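Long-range contacts in cystathionine beta-lyase family protein, YNBB B.subtilis ortholog (Clostridium acetobutylicum, PDB 3HVY), which is a putative pyridoxal-phosphate-dependent lyase of the methionine gamma-lyase family, named as a cystathionine beta-lyase and linked tentatively to aluminium resistance: residues T64-Y69 / G281-V286; G248-T253 / L290-F295; Y14-R19 / A421-I426. All blocks are in the same frame, centred on the assembly; numbering follows the deposited sequence.

Contact 1 of 3, residues T64-Y69 / G281-V286; sequences TNSSGY and GSTFGV
Ser282 packs against Ser66 and the backbone of Gly68, in the part of the contact between loops 64-69 and 281-286 that holds the direct polar bonds and most of the buried surface. Its OG, set between its own backbone N and carbonyl carbon (chi1 52°), donates a hydrogen bond of 2.8 Å to Gly68 O, meeting that carbonyl from 28° out of its plane. Ser282 CB lies 3.3 Å from Ser66 OG. Ser66 OG in turn accepts from Thr283 N over 3.0 Å by a bent bond (141° at the hydrogen) and also bonds to Asp73. Asp73, just before helix 74-87, also holds Thr283 OG1 and Thr64 OG1, so one acid gathers hydroxyls from both loops. A water joins Ser66 O, Ser282 OG and Phe284 N within this same part. At its far end, Gly281 N donates a nearly straight bond of 2.7 Å to Tyr69 O. Toward Thr64 and Asn65 the backbones stay near, but water replaces the direct bonds. Gly285 CA lies 3.8 Å from both Thr64 O and Asn65 OD1, while one water, 2.6 Å from Thr283 OG1, ties that hydroxyl to Ser66 N and Gly285 N and, weakly, to Thr64 O. Here 281-286 folds back in a type I' turn from Thr283 to Val286, with Phe284 and Gly285 at positive phi; the ring of Phe284 leaves the contact and stacks on Phe284 of the second subunit. Asn65 O is taken by Arg288 of the third subunit. Tyr69 likewise points away, and its OH reaches, by a weak hydrogen bond, the pyridoxal-phosphate-lysine of the second subunit. The arrangement is that of fold-type I pyridoxal-phosphate enzymes, in which loops of one subunit help complete the active site of its partner.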
loop_
_atom_site.group_PDB
_atom_site.type_symbol
_atom_site.label_atom_id
_atom_site.label_comp_id
_atom_site.label_asym_id
_atom_site.label_seq_id
_atom_site.Cartn_x
_atom_site.Cartn_y
_atom_site.Cartn_z
ATOM N N THR D 64 -1.034 1.249 -11.969
ATOM C CA THR D 64 -2.059 2.102 -11.447
ATOM C C THR D 64 -2.222 1.926 -9.915
ATOM O O THR D 64 -1.725 0.961 -9.279
ATOM C CB THR D 64 -3.427 1.843 -12.167
ATOM O OG1 THR D 64 -3.827 0.480 -11.957
ATOM C CG2 THR D 64 -3.326 2.135 -13.644
ATOM N N ASN D 65 -2.928 2.929 -9.381
ATOM C CA ASN D 65 -3.238 3.093 -8.008
ATOM C C ASN D 65 -4.716 3.569 -7.934
ATOM O O ASN D 65 -5.025 4.663 -7.418
ATOM C CB ASN D 65 -2.308 4.163 -7.481
ATOM C CG ASN D 65 -2.369 4.271 -6.012
ATOM O OD1 ASN D 65 -2.588 3.255 -5.353
ATOM N ND2 ASN D 65 -2.182 5.501 -5.464
ATOM N N SER D 66 -5.626 2.783 -8.498
ATOM C CA SER D 66 -7.039 3.207 -8.571
ATOM C C SER D 66 -7.695 3.217 -7.203
ATOM O O SER D 66 -7.269 2.497 -6.301
ATOM C CB SER D 66 -7.845 2.336 -9.513
ATOM O OG SER D 66 -7.683 0.958 -9.190
ATOM N N SER D 67 -8.753 4.035 -7.082
ATOM C CA SER D 67 -9.571 4.155 -5.885
ATOM C C SER D 67 -11.028 4.089 -6.244
ATOM O O SER D 67 -11.431 4.131 -7.435
ATOM C CB SER D 67 -9.298 5.477 -5.154
ATOM O OG SER D 67 -9.778 6.589 -5.897
ATOM N N GLY D 68 -11.835 4.018 -5.197
ATOM C CA GLY D 68 -13.276 4.018 -5.326
ATOM C C GLY D 68 -13.734 3.015 -6.345
ATOM O O GLY D 68 -13.308 1.885 -6.288
ATOM N N TYR D 69 -14.551 3.458 -7.307
ATOM C CA TYR D 69 -15.171 2.588 -8.319
ATOM C C TYR D 69 -14.183 1.943 -9.253
ATOM O O TYR D 69 -14.472 0.892 -9.825
ATOM C CB TYR D 69 -16.144 3.382 -9.233
ATOM C CG TYR D 69 -17.384 3.907 -8.586
ATOM C CD1 TYR D 69 -18.005 3.206 -7.578
ATOM C CD2 TYR D 69 -17.982 5.078 -9.041
ATOM C CE1 TYR D 69 -19.153 3.682 -6.987
ATOM C CE2 TYR D 69 -19.133 5.569 -8.446
ATOM C CZ TYR D 69 -19.726 4.852 -7.422
ATOM O OH TYR D 69 -20.898 5.277 -6.798
ATOM N N GLY D 281 -14.283 -1.757 -9.921
ATOM C CA GLY D 281 -13.390 -2.510 -9.049
ATOM C C GLY D 281 -11.993 -1.960 -9.047
ATOM O O GLY D 281 -11.196 -2.396 -9.860
ATOM N N SER D 282 -11.694 -1.038 -8.121
ATOM C CA SER D 282 -10.332 -0.551 -8.020
ATOM C C SER D 282 -9.443 -1.670 -7.434
ATOM O O SER D 282 -9.948 -2.657 -6.881
ATOM C CB SER D 282 -10.243 0.719 -7.194
ATOM O OG SER D 282 -10.878 0.510 -5.965
ATOM N N THR D 283 -8.128 -1.463 -7.510
ATOM C CA THR D 283 -7.196 -2.571 -7.349
ATOM C C THR D 283 -6.128 -2.364 -6.287
ATOM O O THR D 283 -5.118 -3.038 -6.270
ATOM C CB THR D 283 -6.614 -2.973 -8.703
ATOM O OG1 THR D 283 -6.040 -1.819 -9.349
ATOM C CG2 THR D 283 -7.749 -3.529 -9.588
ATOM N N PHE D 284 -6.383 -1.448 -5.363
ATOM C CA PHE D 284 -5.574 -1.349 -4.144
ATOM C C PHE D 284 -4.070 -1.133 -4.320
ATOM O O PHE D 284 -3.333 -1.357 -3.385
ATOM C CB PHE D 284 -5.822 -2.588 -3.274
ATOM C CG PHE D 284 -7.278 -2.945 -3.124
ATOM C CD1 PHE D 284 -8.103 -2.196 -2.309
ATOM C CD2 PHE D 284 -7.816 -3.999 -3.825
ATOM C CE1 PHE D 284 -9.454 -2.528 -2.172
ATOM C CE2 PHE D 284 -9.170 -4.331 -3.701
ATOM C CZ PHE D 284 -9.989 -3.570 -2.872
ATOM N N GLY D 285 -3.628 -0.670 -5.488
ATOM C CA GLY D 285 -2.212 -0.507 -5.794
ATOM C C GLY D 285 -1.450 -1.813 -6.059
ATOM O O GLY D 285 -0.231 -1.810 -6.110
ATOM N N VAL D 286 -2.144 -2.936 -6.244
ATOM C CA VAL D 286 -1.450 -4.204 -6.486
ATOM C C VAL D 286 -0.946 -4.444 -7.920
ATOM O O VAL D 286 -0.281 -5.450 -8.173
ATOM C CB VAL D 286 -2.290 -5.428 -6.023
ATOM C CG1 VAL D 286 -2.756 -5.201 -4.614
ATOM C CG2 VAL D 286 -3.481 -5.753 -6.997
HETATM O O HOH W 1 0.604 -0.698 -9.105
HETATM O O HOH W 2 -4.470 -0.087 -8.223
HETATM O O HOH W 3 -8.470 0.297 -4.522
HETATM O O HOH W 4 -14.124 -0.712 -6.391
#

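Contact 2 of 3, residues G248-T253 / L290-F295; sequences GGIATT and LYEGLF
Gly293 and Ile250 bury the most surface where the loop 248-253 runs beside helix 287-317, and Leu290, one turn earlier in the helix, comes third. Having no side chain, Gly293 offers a bare patch of helix on which Ile250 rests at two points: its CB lies 3.9 Å from Gly293 CA, and its CD1 is equally near. CG1 stands anti to the carbonyl carbon (chi1 -63°) and the chain runs on extended from there, which carries CD1 over the glycine and on to Glu292, whose CG it meets at 4.0 Å. The two side chains cross at about a right angle, and it is the aliphatic stem of Glu292 that does the touching. Beyond this pair lies the fourth subunit: Ile250 packs on Ile250 of that chain, and Glu292 on its Gly249. Leu290 starts out directed away from the loop, but its CD2 swings back to Ala251 CB at 3.6 Å, a methyl-to-methyl contact; its other neighbours include Leu242 and Leu79 of the same chain. Gly248 also meets Gly293, their CA atoms 4.3 Å apart, the nearest such approach between the segments. The CA-H of Gly248 points at Gly293 O, with Gly248 CA 3.2 Å from that oxygen and the angle at the hydrogen 137°. Gly248 N is also near that oxygen, but the angle is too poor for a hydrogen bond. Gly248 takes positive phi here, four residues after Lys244, which carries the pyridoxal phosphate as a Schiff base. Between the two segments, methyls, glycine backbones, the stem of Glu292 and a single CA-H...O contact make up the chemistry, which implies that the loop following the cofactor lysine is seated on the helix by close fit of shape more than by directional bonds.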
loop_
_atom_site.group_PDB
_atom_site.type_symbol
_atom_site.label_atom_id
_atom_site.label_comp_id
_atom_site.label_asym_id
_atom_site.label_seq_id
_atom_site.Cartn_x
_atom_site.Cartn_y
_atom_site.Cartn_z
ATOM N N GLY D 248 3.723 -15.863 -9.560
ATOM C CA GLY D 248 5.229 -15.802 -9.535
ATOM C C GLY D 248 5.793 -15.699 -8.141
ATOM O O GLY D 248 6.935 -15.339 -7.962
ATOM N N GLY D 249 4.982 -16.028 -7.141
ATOM C CA GLY D 249 5.343 -15.836 -5.727
ATOM C C GLY D 249 5.273 -14.403 -5.190
ATOM O O GLY D 249 5.530 -14.175 -4.011
ATOM N N ILE D 250 4.882 -13.451 -6.051
ATOM C CA ILE D 250 4.846 -12.021 -5.739
ATOM C C ILE D 250 3.414 -11.558 -5.480
ATOM O O ILE D 250 3.185 -10.669 -4.684
ATOM C CB ILE D 250 5.530 -11.249 -6.936
ATOM C CG1 ILE D 250 6.990 -11.695 -7.018
ATOM C CG2 ILE D 250 5.450 -9.738 -6.789
ATOM C CD1 ILE D 250 7.662 -11.346 -8.356
ATOM N N ALA D 251 2.422 -12.140 -6.150
ATOM C CA ALA D 251 1.018 -11.749 -5.918
ATOM C C ALA D 251 0.648 -12.024 -4.498
ATOM O O ALA D 251 0.999 -13.074 -3.967
ATOM C CB ALA D 251 0.077 -12.489 -6.864
ATOM N N THR D 252 -0.069 -11.107 -3.858
ATOM C CA THR D 252 -0.424 -11.344 -2.474
ATOM C C THR D 252 -1.824 -11.896 -2.287
ATOM O O THR D 252 -2.151 -12.373 -1.215
ATOM C CB THR D 252 -0.232 -10.096 -1.633
ATOM O OG1 THR D 252 -1.048 -9.095 -2.205
ATOM C CG2 THR D 252 1.254 -9.647 -1.647
ATOM N N THR D 253 -2.658 -11.868 -3.318
ATOM C CA THR D 253 -3.999 -12.465 -3.221
ATOM C C THR D 253 -4.635 -12.430 -4.592
ATOM O O THR D 253 -4.050 -11.894 -5.549
ATOM C CB THR D 253 -4.926 -11.743 -2.200
ATOM O OG1 THR D 253 -6.079 -12.593 -1.874
ATOM C CG2 THR D 253 -5.357 -10.417 -2.778
ATOM N N LEU D 290 1.290 -7.710 -9.645
ATOM C CA LEU D 290 0.628 -8.748 -10.451
ATOM C C LEU D 290 1.316 -8.902 -11.801
ATOM O O LEU D 290 1.504 -10.022 -12.266
ATOM C CB LEU D 290 -0.876 -8.464 -10.653
ATOM C CG LEU D 290 -1.757 -8.463 -9.393
ATOM C CD1 LEU D 290 -3.251 -8.203 -9.719
ATOM C CD2 LEU D 290 -1.501 -9.812 -8.631
ATOM N N TYR D 291 1.743 -7.794 -12.405
ATOM C CA TYR D 291 2.475 -7.858 -13.661
ATOM C C TYR D 291 3.842 -8.488 -13.465
ATOM O O TYR D 291 4.241 -9.358 -14.214
ATOM C CB TYR D 291 2.694 -6.438 -14.263
ATOM C CG TYR D 291 1.501 -5.832 -15.030
ATOM C CD1 TYR D 291 1.236 -6.209 -16.348
ATOM C CD2 TYR D 291 0.691 -4.864 -14.462
ATOM C CE1 TYR D 291 0.207 -5.649 -17.054
ATOM C CE2 TYR D 291 -0.349 -4.313 -15.152
ATOM C CZ TYR D 291 -0.597 -4.703 -16.455
ATOM O OH TYR D 291 -1.657 -4.184 -17.178
ATOM N N GLU D 292 4.598 -7.995 -12.477
ATOM C CA GLU D 292 5.912 -8.556 -12.251
ATOM C C GLU D 292 5.804 -10.026 -11.897
ATOM O O GLU D 292 6.591 -10.813 -12.327
ATOM C CB GLU D 292 6.660 -7.818 -11.135
ATOM C CG GLU D 292 8.091 -8.355 -11.039
ATOM C CD GLU D 292 9.028 -7.595 -10.103
ATOM O OE1 GLU D 292 8.565 -6.675 -9.397
ATOM O OE2 GLU D 292 10.239 -7.934 -10.106
ATOM N N GLY D 293 4.816 -10.389 -11.075
ATOM C CA GLY D 293 4.598 -11.743 -10.718
ATOM C C GLY D 293 4.335 -12.618 -11.917
ATOM O O GLY D 293 4.874 -13.750 -12.013
ATOM N N LEU D 294 3.493 -12.141 -12.818
ATOM C CA LEU D 294 3.274 -12.839 -14.092
ATOM C C LEU D 294 4.564 -13.056 -14.918
ATOM O O LEU D 294 4.817 -14.141 -15.458
ATOM C CB LEU D 294 2.205 -12.105 -14.905
ATOM C CG LEU D 294 1.841 -12.630 -16.285
ATOM C CD1 LEU D 294 1.282 -13.992 -16.151
ATOM C CD2 LEU D 294 0.894 -11.719 -17.038
ATOM N N PHE D 295 5.388 -12.027 -15.003
ATOM C CA PHE D 295 6.632 -12.122 -15.722
ATOM C C PHE D 295 7.573 -13.167 -15.153
ATOM O O PHE D 295 8.225 -13.899 -15.916
ATOM C CB PHE D 295 7.306 -10.767 -15.801
ATOM C CG PHE D 295 8.423 -10.748 -16.755
ATOM C CD1 PHE D 295 8.170 -10.801 -18.113
ATOM C CD2 PHE D 295 9.719 -10.732 -16.311
ATOM C CE1 PHE D 295 9.194 -10.813 -19.024
ATOM C CE2 PHE D 295 10.755 -10.743 -17.192
ATOM C CZ PHE D 295 10.487 -10.809 -18.584
#

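Contact 3 of 3, residues Y14-R19 / A421-I426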
loop_
_atom_site.group_PDB
_atom_site.type_symbol
_atom_site.label_atom_id
_atom_site.label_comp_id
_atom_site.label_asym_id
_atom_site.label_seq_id
_atom_site.Cartn_x
_atom_site.Cartn_y
_atom_site.Cartn_z
ATOM N N TYR D 14 21.690 -28.566 10.691
ATOM C CA TYR D 14 20.441 -29.264 10.356
ATOM C C TYR D 14 20.452 -30.768 10.613
ATOM O O TYR D 14 19.455 -31.451 10.368
ATOM C CB TYR D 14 20.058 -28.960 8.903
ATOM C CG TYR D 14 19.697 -27.498 8.722
ATOM C CD1 TYR D 14 18.446 -27.019 9.106
ATOM C CD2 TYR D 14 20.618 -26.590 8.229
ATOM C CE1 TYR D 14 18.115 -25.678 8.967
ATOM C CE2 TYR D 14 20.302 -25.249 8.099
ATOM C CZ TYR D 14 19.042 -24.802 8.454
ATOM O OH TYR D 14 18.726 -23.449 8.325
ATOM N N ASN D 15 21.580 -31.255 11.116
ATOM C CA ASN D 15 21.823 -32.680 11.321
ATOM C C ASN D 15 21.536 -33.542 10.117
ATOM O O ASN D 15 20.972 -34.638 10.237
ATOM C CB ASN D 15 21.127 -33.175 12.579
ATOM C CG ASN D 15 21.781 -32.613 13.823
ATOM O OD1 ASN D 15 22.964 -32.885 14.105
ATOM N ND2 ASN D 15 21.045 -31.779 14.549
ATOM N N ILE D 16 21.921 -33.028 8.942
ATOM C CA ILE D 16 21.819 -33.817 7.717
ATOM C C ILE D 16 23.006 -34.820 7.790
ATOM O O ILE D 16 24.087 -34.482 8.252
ATOM C CB ILE D 16 21.730 -32.909 6.450
ATOM C CG1 ILE D 16 20.374 -32.157 6.473
ATOM C CG2 ILE D 16 21.832 -33.759 5.208
ATOM C CD1 ILE D 16 20.259 -31.022 5.547
ATOM N N ASN D 17 22.777 -36.078 7.453
ATOM C CA ASN D 17 23.825 -37.097 7.628
ATOM C C ASN D 17 24.394 -37.479 6.273
ATOM O O ASN D 17 23.857 -37.062 5.256
ATOM C CB ASN D 17 23.257 -38.307 8.355
ATOM C CG ASN D 17 21.947 -38.781 7.740
ATOM O OD1 ASN D 17 21.948 -39.402 6.680
ATOM N ND2 ASN D 17 20.815 -38.453 8.387
ATOM N N GLU D 18 25.470 -38.269 6.269
ATOM C CA GLU D 18 26.147 -38.675 5.035
ATOM C C GLU D 18 25.267 -39.545 4.152
ATOM O O GLU D 18 25.359 -39.449 2.949
ATOM C CB GLU D 18 27.427 -39.465 5.340
ATOM C CG GLU D 18 28.605 -38.650 5.897
ATOM C CD GLU D 18 29.355 -37.844 4.823
ATOM O OE1 GLU D 18 28.908 -37.799 3.646
ATOM O OE2 GLU D 18 30.415 -37.263 5.171
ATOM N N ARG D 19 24.420 -40.394 4.740
ATOM C CA ARG D 19 23.554 -41.226 3.937
ATOM C C ARG D 19 22.638 -40.340 3.116
ATOM O O ARG D 19 22.428 -40.588 1.923
ATOM C CB ARG D 19 22.753 -42.203 4.808
ATOM C CG ARG D 19 21.948 -43.270 4.029
ATOM N N ALA D 421 13.849 -32.353 5.697
ATOM C CA ALA D 421 12.761 -33.253 6.019
ATOM C C ALA D 421 13.184 -34.748 5.998
ATOM O O ALA D 421 12.856 -35.521 6.913
ATOM C CB ALA D 421 11.592 -32.998 5.072
ATOM N N LEU D 422 13.895 -35.167 4.951
ATOM C CA LEU D 422 14.315 -36.567 4.824
ATOM C C LEU D 422 15.252 -37.007 5.961
ATOM O O LEU D 422 15.210 -38.158 6.392
ATOM C CB LEU D 422 14.991 -36.783 3.462
ATOM C CG LEU D 422 15.515 -38.200 3.138
ATOM C CD1 LEU D 422 14.456 -39.307 3.366
ATOM C CD2 LEU D 422 16.102 -38.254 1.680
ATOM N N SER D 423 16.089 -36.084 6.427
ATOM C CA SER D 423 17.043 -36.351 7.513
ATOM C C SER D 423 16.351 -36.544 8.860
ATOM O O SER D 423 17.002 -36.841 9.854
ATOM C CB SER D 423 18.065 -35.230 7.613
ATOM O OG SER D 423 18.849 -35.149 6.434
ATOM N N LYS D 424 15.045 -36.319 8.898
ATOM C CA LYS D 424 14.242 -36.705 10.044
ATOM C C LYS D 424 13.716 -38.146 9.945
ATOM O O LYS D 424 13.174 -38.664 10.901
ATOM C CB LYS D 424 13.087 -35.748 10.228
ATOM C CG LYS D 424 13.524 -34.289 10.239
ATOM C CD LYS D 424 12.758 -33.417 11.156
ATOM C CE LYS D 424 11.402 -34.051 11.534
ATOM N NZ LYS D 424 10.376 -33.181 12.205
ATOM N N LEU D 425 13.851 -38.792 8.793
ATOM C CA LEU D 425 13.359 -40.158 8.645
ATOM C C LEU D 425 14.483 -41.181 8.501
ATOM O O LEU D 425 14.362 -42.301 9.020
ATOM C CB LEU D 425 12.430 -40.303 7.425
ATOM C CG LEU D 425 11.310 -39.326 7.145
ATOM C CD1 LEU D 425 10.549 -39.832 5.919
ATOM C CD2 LEU D 425 10.390 -39.076 8.304
ATOM N N ILE D 426 15.542 -40.850 7.767
ATOM C CA ILE D 426 16.625 -41.811 7.616
ATOM C C ILE D 426 17.950 -41.235 8.092
ATOM O O ILE D 426 18.178 -40.026 8.041
ATOM C CB ILE D 426 16.740 -42.398 6.172
ATOM C CG1 ILE D 426 17.488 -41.458 5.238
ATOM C CG2 ILE D 426 15.342 -42.848 5.608
ATOM C CD1 ILE D 426 17.496 -41.979 3.815
HETATM O O HOH W 5 19.942 -37.053 10.777
#
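An asparagine N-cap joins the start of helix 18-55 to the C-terminal tail of the chain, just past helix 411-422. Asn17 occupies the cap position, and its amide is split between two jobs: OD1 takes the backbone N of Val20 in the first turn, while ND2 faces the tail and donates to Ile426 O over 3.1 Å. Its CG sits between the backbone N and the carbonyl carbon (chi1 49°), which places the amide between helix and tail. The bond arrives in the plane of the Ile426 carbonyl, on a lone pair (131° at the oxygen), though the acceptor lies 19° out of the amide plane of Asn17. Ile426 itself follows a tight bend in which Leu422 O accepts both Leu425 N and Ile426 N. Its side chain packs on Val20 and Leu23 of helix 18-55. Beside the cap, Ser423 is directed at the loop: in one of its two conformers, so with some doubt, its OG lies 3.4 Å from Ile16 CG1 and hydrogen-bonds back to Leu419 O. Ile16 also packs on Leu419 and Ile420. A water accepts from Asn17 ND2 at 2.9 Å and donates to Asn15 O at 2.7 Å and to Ser423 O at 3.1 Å.

In the fold
Contacts 1 and 2 lie on the same side of the chain's centre, with their own centres about 16 Å apart; they interlock along the sequence, 281-286 and 290-295 being nearly continuous at the start of helix 287-317. Both touch the second subunit: contact 1 reaches its cofactor through Tyr69, while contact 2, whose loop follows the chain's own Lys244 and ends at Thr253, packed on Phe284 of the second subunit, also borders the fourth. Contact 3 is remote, its centre about 48 Å from that of contact 1 and 34 Å from that of contact 2. It brings the two chain ends together, enclosing both other contacts in sequence.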